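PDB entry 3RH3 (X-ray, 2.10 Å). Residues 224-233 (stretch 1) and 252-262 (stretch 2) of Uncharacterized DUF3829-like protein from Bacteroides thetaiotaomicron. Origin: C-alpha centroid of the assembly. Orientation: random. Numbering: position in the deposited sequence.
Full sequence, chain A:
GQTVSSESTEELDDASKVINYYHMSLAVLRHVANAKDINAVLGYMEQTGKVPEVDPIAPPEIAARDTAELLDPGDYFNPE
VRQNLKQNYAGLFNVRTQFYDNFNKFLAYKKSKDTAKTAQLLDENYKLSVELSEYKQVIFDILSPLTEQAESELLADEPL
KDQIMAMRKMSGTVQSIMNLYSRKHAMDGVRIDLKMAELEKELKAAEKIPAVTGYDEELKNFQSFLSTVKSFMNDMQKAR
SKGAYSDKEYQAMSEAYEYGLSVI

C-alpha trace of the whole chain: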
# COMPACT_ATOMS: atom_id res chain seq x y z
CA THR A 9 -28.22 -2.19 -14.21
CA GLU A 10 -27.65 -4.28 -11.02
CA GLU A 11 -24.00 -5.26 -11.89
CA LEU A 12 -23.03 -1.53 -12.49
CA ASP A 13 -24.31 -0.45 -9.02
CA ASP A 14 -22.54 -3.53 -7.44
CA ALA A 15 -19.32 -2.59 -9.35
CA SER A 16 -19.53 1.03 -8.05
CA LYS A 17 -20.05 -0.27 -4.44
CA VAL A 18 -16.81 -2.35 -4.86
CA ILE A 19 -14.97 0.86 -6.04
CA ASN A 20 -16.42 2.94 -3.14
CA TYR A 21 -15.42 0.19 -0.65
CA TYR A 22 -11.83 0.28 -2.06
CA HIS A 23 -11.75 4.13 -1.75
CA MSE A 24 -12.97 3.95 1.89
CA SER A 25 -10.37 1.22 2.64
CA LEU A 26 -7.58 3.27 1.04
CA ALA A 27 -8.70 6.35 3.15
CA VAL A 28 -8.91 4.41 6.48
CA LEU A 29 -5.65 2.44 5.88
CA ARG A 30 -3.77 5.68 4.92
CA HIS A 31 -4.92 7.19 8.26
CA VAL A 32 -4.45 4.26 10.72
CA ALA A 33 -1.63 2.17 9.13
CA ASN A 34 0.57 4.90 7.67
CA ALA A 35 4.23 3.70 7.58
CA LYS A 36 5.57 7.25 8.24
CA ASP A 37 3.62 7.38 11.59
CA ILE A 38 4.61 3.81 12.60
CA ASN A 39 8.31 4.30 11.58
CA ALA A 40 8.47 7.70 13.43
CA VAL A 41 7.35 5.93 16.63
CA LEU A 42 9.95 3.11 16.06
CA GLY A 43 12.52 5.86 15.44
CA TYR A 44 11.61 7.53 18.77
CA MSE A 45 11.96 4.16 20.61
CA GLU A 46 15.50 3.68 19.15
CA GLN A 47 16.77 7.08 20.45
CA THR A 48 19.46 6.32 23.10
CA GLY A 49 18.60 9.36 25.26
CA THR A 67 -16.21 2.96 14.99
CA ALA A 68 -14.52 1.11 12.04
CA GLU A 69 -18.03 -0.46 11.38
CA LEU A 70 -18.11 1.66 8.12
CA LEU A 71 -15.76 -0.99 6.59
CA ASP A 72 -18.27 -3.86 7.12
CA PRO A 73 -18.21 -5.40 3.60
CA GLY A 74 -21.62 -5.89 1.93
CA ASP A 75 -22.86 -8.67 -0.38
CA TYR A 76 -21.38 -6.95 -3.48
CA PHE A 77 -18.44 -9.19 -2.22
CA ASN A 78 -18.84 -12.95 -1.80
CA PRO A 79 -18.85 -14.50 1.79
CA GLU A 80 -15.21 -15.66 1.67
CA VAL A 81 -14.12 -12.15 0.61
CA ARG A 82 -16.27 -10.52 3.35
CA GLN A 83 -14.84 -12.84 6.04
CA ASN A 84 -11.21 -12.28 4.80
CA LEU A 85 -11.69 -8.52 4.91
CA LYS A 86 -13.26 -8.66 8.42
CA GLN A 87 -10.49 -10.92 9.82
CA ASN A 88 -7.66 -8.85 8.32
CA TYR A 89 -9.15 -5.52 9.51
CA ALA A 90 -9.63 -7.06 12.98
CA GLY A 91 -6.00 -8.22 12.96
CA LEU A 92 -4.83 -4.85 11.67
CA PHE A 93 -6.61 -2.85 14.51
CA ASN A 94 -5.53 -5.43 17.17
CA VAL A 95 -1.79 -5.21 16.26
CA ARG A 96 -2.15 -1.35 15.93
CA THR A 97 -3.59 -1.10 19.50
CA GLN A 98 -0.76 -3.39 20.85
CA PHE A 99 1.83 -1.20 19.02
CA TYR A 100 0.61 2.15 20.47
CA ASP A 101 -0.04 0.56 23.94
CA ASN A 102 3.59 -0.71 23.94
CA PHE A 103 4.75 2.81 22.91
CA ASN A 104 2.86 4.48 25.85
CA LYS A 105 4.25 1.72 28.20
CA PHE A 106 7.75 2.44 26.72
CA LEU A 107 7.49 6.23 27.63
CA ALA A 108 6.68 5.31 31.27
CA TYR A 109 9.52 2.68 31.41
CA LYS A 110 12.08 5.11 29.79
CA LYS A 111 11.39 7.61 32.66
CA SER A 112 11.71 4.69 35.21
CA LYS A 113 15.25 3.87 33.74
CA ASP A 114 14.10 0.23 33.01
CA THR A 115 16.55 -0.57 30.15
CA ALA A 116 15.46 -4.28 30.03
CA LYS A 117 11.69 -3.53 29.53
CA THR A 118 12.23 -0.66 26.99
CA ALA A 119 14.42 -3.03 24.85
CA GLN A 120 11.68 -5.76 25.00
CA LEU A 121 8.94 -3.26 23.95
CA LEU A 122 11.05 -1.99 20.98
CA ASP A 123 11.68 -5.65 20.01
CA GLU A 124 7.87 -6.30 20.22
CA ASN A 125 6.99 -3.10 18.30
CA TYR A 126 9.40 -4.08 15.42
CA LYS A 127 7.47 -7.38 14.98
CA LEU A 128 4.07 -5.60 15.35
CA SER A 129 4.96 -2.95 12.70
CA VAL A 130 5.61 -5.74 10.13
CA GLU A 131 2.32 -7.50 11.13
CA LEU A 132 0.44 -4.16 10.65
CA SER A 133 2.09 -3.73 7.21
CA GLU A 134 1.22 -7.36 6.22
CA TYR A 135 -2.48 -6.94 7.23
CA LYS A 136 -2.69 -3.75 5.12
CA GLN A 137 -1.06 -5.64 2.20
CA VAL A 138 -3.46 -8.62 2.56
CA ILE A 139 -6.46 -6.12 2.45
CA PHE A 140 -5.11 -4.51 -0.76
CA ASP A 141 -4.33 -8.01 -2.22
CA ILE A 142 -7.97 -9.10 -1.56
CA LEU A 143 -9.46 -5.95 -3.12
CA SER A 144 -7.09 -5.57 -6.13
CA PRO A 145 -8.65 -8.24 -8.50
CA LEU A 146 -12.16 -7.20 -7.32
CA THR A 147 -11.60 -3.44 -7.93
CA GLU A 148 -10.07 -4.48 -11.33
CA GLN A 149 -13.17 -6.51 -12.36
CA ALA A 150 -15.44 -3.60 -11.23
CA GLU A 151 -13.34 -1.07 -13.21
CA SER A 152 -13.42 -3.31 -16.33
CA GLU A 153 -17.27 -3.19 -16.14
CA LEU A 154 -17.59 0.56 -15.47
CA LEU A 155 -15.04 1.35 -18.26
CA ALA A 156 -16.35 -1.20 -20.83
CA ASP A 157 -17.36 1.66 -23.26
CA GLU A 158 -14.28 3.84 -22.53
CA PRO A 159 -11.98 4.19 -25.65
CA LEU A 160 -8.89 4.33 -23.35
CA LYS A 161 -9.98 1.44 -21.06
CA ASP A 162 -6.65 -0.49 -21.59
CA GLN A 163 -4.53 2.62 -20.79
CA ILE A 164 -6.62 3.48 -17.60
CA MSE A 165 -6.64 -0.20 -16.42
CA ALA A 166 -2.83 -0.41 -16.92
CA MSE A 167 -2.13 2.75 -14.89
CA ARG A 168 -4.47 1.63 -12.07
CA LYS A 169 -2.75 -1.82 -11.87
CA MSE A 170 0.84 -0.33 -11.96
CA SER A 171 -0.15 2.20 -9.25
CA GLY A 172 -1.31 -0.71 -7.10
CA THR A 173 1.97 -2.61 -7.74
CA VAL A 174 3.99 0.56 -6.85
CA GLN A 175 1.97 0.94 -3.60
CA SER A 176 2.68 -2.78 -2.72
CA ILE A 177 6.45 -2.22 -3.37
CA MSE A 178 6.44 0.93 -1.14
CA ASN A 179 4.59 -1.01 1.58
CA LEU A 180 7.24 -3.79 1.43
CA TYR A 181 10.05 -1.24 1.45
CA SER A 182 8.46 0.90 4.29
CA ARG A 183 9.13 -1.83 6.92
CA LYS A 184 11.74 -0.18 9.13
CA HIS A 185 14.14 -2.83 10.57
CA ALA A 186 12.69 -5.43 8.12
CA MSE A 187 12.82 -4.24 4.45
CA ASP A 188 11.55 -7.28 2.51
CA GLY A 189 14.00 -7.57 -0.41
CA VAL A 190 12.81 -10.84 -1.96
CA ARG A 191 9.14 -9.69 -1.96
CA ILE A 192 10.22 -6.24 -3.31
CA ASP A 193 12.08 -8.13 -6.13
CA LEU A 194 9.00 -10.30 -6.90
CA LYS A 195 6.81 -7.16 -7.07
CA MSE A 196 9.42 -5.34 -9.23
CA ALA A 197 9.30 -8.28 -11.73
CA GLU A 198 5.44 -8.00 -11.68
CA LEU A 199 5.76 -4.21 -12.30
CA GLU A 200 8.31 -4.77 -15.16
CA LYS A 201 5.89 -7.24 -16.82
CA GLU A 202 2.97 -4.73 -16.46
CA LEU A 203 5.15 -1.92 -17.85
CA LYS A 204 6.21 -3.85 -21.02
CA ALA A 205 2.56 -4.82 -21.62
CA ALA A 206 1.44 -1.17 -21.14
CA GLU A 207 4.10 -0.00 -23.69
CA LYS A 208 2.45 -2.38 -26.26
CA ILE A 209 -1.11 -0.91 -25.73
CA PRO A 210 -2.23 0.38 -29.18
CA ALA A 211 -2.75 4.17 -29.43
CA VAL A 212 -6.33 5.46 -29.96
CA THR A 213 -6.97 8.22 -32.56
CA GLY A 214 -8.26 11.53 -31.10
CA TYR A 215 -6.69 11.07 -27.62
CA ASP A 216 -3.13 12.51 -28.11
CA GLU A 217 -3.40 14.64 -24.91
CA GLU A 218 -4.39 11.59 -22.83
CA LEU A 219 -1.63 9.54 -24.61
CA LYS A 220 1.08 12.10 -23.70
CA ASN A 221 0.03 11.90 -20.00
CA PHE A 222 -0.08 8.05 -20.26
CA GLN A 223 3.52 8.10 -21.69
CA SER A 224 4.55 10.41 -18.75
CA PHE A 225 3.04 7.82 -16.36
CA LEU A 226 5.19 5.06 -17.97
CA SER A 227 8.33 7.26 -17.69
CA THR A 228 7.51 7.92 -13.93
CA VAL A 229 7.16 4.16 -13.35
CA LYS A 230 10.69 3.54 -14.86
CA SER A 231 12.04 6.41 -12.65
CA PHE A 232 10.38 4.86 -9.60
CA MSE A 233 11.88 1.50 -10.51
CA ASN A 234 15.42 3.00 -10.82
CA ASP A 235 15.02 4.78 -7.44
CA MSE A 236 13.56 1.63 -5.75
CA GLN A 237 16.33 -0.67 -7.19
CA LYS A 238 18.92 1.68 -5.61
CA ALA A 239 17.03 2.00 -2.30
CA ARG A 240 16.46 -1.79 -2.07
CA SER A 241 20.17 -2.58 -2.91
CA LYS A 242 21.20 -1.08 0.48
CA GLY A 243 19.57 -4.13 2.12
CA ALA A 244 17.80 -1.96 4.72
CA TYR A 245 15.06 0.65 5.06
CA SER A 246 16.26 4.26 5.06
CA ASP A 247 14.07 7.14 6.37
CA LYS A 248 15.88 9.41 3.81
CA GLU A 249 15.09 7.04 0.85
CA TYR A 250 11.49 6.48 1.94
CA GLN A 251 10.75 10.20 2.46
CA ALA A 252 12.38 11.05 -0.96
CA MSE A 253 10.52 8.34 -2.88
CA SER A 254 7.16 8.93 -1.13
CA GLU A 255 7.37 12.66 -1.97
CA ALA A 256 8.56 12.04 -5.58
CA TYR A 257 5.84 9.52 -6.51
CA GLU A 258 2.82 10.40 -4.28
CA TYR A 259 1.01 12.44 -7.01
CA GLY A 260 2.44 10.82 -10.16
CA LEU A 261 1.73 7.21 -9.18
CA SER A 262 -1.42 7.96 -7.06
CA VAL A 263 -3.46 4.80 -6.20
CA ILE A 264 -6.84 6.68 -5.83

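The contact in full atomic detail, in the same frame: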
# COMPACT_ATOMS: atom_id res chain seq x y z
N SER A 224 3.89 9.82 -19.93
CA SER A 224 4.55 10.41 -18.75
C SER A 224 4.43 9.48 -17.56
O SER A 224 5.40 9.32 -16.82
CB SER A 224 3.97 11.77 -18.40
OG SER A 224 4.31 12.72 -19.39
N PHE A 225 3.26 8.82 -17.41
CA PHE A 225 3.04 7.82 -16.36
C PHE A 225 4.05 6.70 -16.49
O PHE A 225 4.67 6.33 -15.49
CB PHE A 225 1.59 7.26 -16.37
CG PHE A 225 1.31 6.26 -15.26
CD1 PHE A 225 1.61 4.91 -15.43
CD2 PHE A 225 0.72 6.67 -14.07
CE1 PHE A 225 1.37 4.00 -14.40
CE2 PHE A 225 0.48 5.75 -13.05
CZ PHE A 225 0.83 4.42 -13.21
N LEU A 226 4.23 6.16 -17.70
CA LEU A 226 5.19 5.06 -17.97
C LEU A 226 6.62 5.47 -17.61
O LEU A 226 7.32 4.70 -16.96
CB LEU A 226 5.12 4.60 -19.45
CG LEU A 226 3.77 4.07 -19.92
CD1 LEU A 226 3.80 3.64 -21.37
CD2 LEU A 226 3.32 2.91 -19.08
N SER A 227 7.02 6.69 -17.99
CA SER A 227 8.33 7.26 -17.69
C SER A 227 8.55 7.38 -16.15
O SER A 227 9.64 7.07 -15.68
CB SER A 227 8.46 8.63 -18.37
OG SER A 227 9.51 9.41 -17.82
N THR A 228 7.51 7.80 -15.40
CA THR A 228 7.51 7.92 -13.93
C THR A 228 7.64 6.55 -13.28
O THR A 228 8.24 6.43 -12.22
CB THR A 228 6.22 8.63 -13.45
OG1 THR A 228 6.06 9.83 -14.21
CG2 THR A 228 6.23 8.96 -11.96
N VAL A 229 7.05 5.52 -13.88
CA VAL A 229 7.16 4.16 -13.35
C VAL A 229 8.64 3.71 -13.47
O VAL A 229 9.21 3.23 -12.47
CB VAL A 229 6.19 3.17 -14.03
CG1 VAL A 229 6.56 1.72 -13.72
CG2 VAL A 229 4.74 3.45 -13.63
N LYS A 230 9.27 3.91 -14.65
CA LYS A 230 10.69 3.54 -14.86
C LYS A 230 11.58 4.31 -13.88
O LYS A 230 12.49 3.73 -13.34
CB LYS A 230 11.16 3.79 -16.30
CG LYS A 230 10.37 3.05 -17.36
CD LYS A 230 10.53 3.67 -18.75
CE LYS A 230 9.32 3.39 -19.61
NZ LYS A 230 9.26 4.24 -20.82
N SER A 231 11.27 5.59 -13.60
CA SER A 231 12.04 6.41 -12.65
C SER A 231 11.91 5.85 -11.27
O SER A 231 12.89 5.77 -10.54
CB SER A 231 11.59 7.86 -12.67
OG SER A 231 12.14 8.44 -13.83
N PHE A 232 10.68 5.46 -10.90
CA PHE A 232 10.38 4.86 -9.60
C PHE A 232 11.19 3.59 -9.45
O PHE A 232 11.81 3.35 -8.41
CB PHE A 232 8.86 4.58 -9.42
CG PHE A 232 8.63 3.70 -8.22
CD1 PHE A 232 8.71 4.20 -6.93
CD2 PHE A 232 8.46 2.32 -8.38
CE1 PHE A 232 8.58 3.36 -5.82
CE2 PHE A 232 8.34 1.47 -7.27
CZ PHE A 232 8.41 2.00 -5.99
N MSE A 233 11.17 2.78 -10.48
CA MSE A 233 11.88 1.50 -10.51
C MSE A 233 13.41 1.66 -10.36
O MSE A 233 14.02 0.84 -9.66
CB MSE A 233 11.55 0.75 -11.81
CG MSE A 233 10.17 0.11 -11.73
SE MSE A 233 9.69 -0.85 -13.34
CE MSE A 233 10.30 -2.51 -12.89
N ALA A 252 12.09 10.61 0.41
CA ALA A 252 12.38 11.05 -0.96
C ALA A 252 11.44 10.40 -1.97
O ALA A 252 10.83 11.10 -2.79
CB ALA A 252 13.81 10.73 -1.32
N MSE A 253 11.34 9.07 -1.94
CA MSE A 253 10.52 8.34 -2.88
C MSE A 253 9.03 8.58 -2.64
O MSE A 253 8.28 8.61 -3.62
CB MSE A 253 10.83 6.86 -2.80
CG MSE A 253 12.15 6.48 -3.50
SE MSE A 253 12.25 4.53 -3.56
CE MSE A 253 12.66 4.34 -1.56
N SER A 254 8.60 8.72 -1.38
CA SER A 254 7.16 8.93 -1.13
C SER A 254 6.74 10.31 -1.62
O SER A 254 5.70 10.43 -2.23
CB SER A 254 6.79 8.70 0.33
OG SER A 254 7.25 9.74 1.17
N GLU A 255 7.61 11.29 -1.49
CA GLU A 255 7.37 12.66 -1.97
C GLU A 255 7.40 12.73 -3.49
O GLU A 255 6.50 13.34 -4.07
CB GLU A 255 8.38 13.65 -1.39
CG GLU A 255 8.19 13.91 0.09
CD GLU A 255 9.27 14.77 0.73
OE1 GLU A 255 10.02 15.43 -0.02
OE2 GLU A 255 9.36 14.78 1.98
N ALA A 256 8.37 12.03 -4.13
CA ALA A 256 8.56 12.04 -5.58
C ALA A 256 7.45 11.34 -6.36
O ALA A 256 7.22 11.69 -7.52
CB ALA A 256 9.90 11.41 -5.94
N TYR A 257 6.80 10.34 -5.77
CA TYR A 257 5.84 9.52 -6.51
C TYR A 257 4.40 9.54 -6.01
O TYR A 257 3.52 9.02 -6.71
CB TYR A 257 6.37 8.08 -6.56
CG TYR A 257 7.70 8.05 -7.29
CD1 TYR A 257 7.77 8.33 -8.65
CD2 TYR A 257 8.90 7.86 -6.60
CE1 TYR A 257 9.00 8.42 -9.31
CE2 TYR A 257 10.12 7.90 -7.26
CZ TYR A 257 10.17 8.21 -8.61
OH TYR A 257 11.37 8.27 -9.27
N GLU A 258 4.14 10.21 -4.89
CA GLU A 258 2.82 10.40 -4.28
C GLU A 258 1.75 10.81 -5.33
O GLU A 258 0.71 10.16 -5.44
CB GLU A 258 2.95 11.54 -3.22
CG GLU A 258 1.90 11.54 -2.11
CD GLU A 258 2.11 12.52 -0.96
OE1 GLU A 258 3.26 12.98 -0.76
OE2 GLU A 258 1.12 12.80 -0.24
N TYR A 259 1.98 11.89 -6.08
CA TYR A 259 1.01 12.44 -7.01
C TYR A 259 1.08 11.83 -8.41
O TYR A 259 0.03 11.69 -9.05
CB TYR A 259 1.12 13.97 -7.05
CG TYR A 259 0.75 14.56 -5.71
CD1 TYR A 259 -0.59 14.69 -5.33
CD2 TYR A 259 1.73 14.87 -4.77
CE1 TYR A 259 -0.94 15.15 -4.06
CE2 TYR A 259 1.38 15.31 -3.48
CZ TYR A 259 0.05 15.44 -3.14
OH TYR A 259 -0.31 15.84 -1.87
N GLY A 260 2.27 11.44 -8.85
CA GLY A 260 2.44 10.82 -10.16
C GLY A 260 1.96 9.39 -10.22
O GLY A 260 1.42 8.97 -11.25
N LEU A 261 2.16 8.60 -9.15
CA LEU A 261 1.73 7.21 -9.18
C LEU A 261 0.62 6.95 -8.15
O LEU A 261 0.54 5.86 -7.58
CB LEU A 261 2.95 6.28 -8.98
CG LEU A 261 4.13 6.50 -9.96
CD1 LEU A 261 5.34 5.73 -9.56
CD2 LEU A 261 3.73 6.19 -11.43
N SER A 262 -0.28 7.95 -7.99
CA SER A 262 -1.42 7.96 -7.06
C SER A 262 -2.34 6.77 -7.29
O SER A 262 -2.78 6.54 -8.43
CB SER A 262 -2.19 9.27 -7.19

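Two antiparallel segments can be held together mainly by side-chain packing, with no hydrogen bond between them, and the contact between residues 224-233 and 252-262 is a compact example. The helix of the first stretch and the helix 252-257 run at 178° to one another, their axes 11.1 Å apart at closest approach. What joins them is 419 Å² of buried surface, counted over both sides, most of it aromatic and aliphatic.

At the apolar centre lies Leu261, in the loop or turn part of the second stretch. Its CA-to-CB bond points sideways, but the m, t rotamer brings the end of the side chain nearer to the first helix. There Leu261 CD2 lies over one face of the Phe225 ring, 4.0 Å from its centroid, and also meets Val229 CG2 at 3.7 Å and Thr228 CG2 at 3.8 Å. The other methyl, Leu261 CD1, packs 3.7 Å from Phe232 CB. A branched aliphatic end suits this position because its two methyls can reach different turns of the facing helix. Phe225, with chi1 at t, likewise starts sideways and swings its ring inward. Val229 points away at CB, yet its CG2 methyl still reaches the leucine. Leu261, Phe225 and Val229 are all buried, as suits their apolar side chains.

Next to this cluster, Tyr257 and Phe232 form an edge-to-face pair, with centroids 5.4 Å apart and planes at 86°. The edge of Phe232 is directed at the face of Tyr257, and Phe232 CD1 comes within 3.7 Å of Tyr257 CD2. Phe232 CB sits 3.8 Å from the centroid of the tyrosine ring, almost on its normal, so the phenylalanine offers both an aliphatic carbon and a ring edge to the same aromatic surface. Farther along, the selenium of selenomethionine Met253 approaches Phe232 obliquely, Met253 SE to Phe232 CE1 being 4.5 Å; its long, flexible side chain extends the apolar surface. Phe232 and Met253 are buried too, whereas Tyr257 stays partly exposed.

Toward the edge, small and polar groups take over. Thr228, partly exposed, has a double role: its OG1 donates a hydrogen bond to Ser224 O within its own helix (2.7 Å), while its CG2 packs 3.7 Å from Tyr257 CD1. Gly260 fits beside it, since an ideal CB here would lie only 3.3 Å from Thr228 CG2; its carbonyl O is 3.7 Å from Phe225 CD2. The tyrosine hydroxyl reaches the partly exposed Ser231, with Tyr257 OH 3.4 Å from Ser231 CB. Although Tyr257 OH is also 3.3 Å from Phe232 N, the angle is poor, and that amide already bonds to Thr228 O at 2.9 Å; the hydroxyl is hydrogen-bonded just outside the stretches.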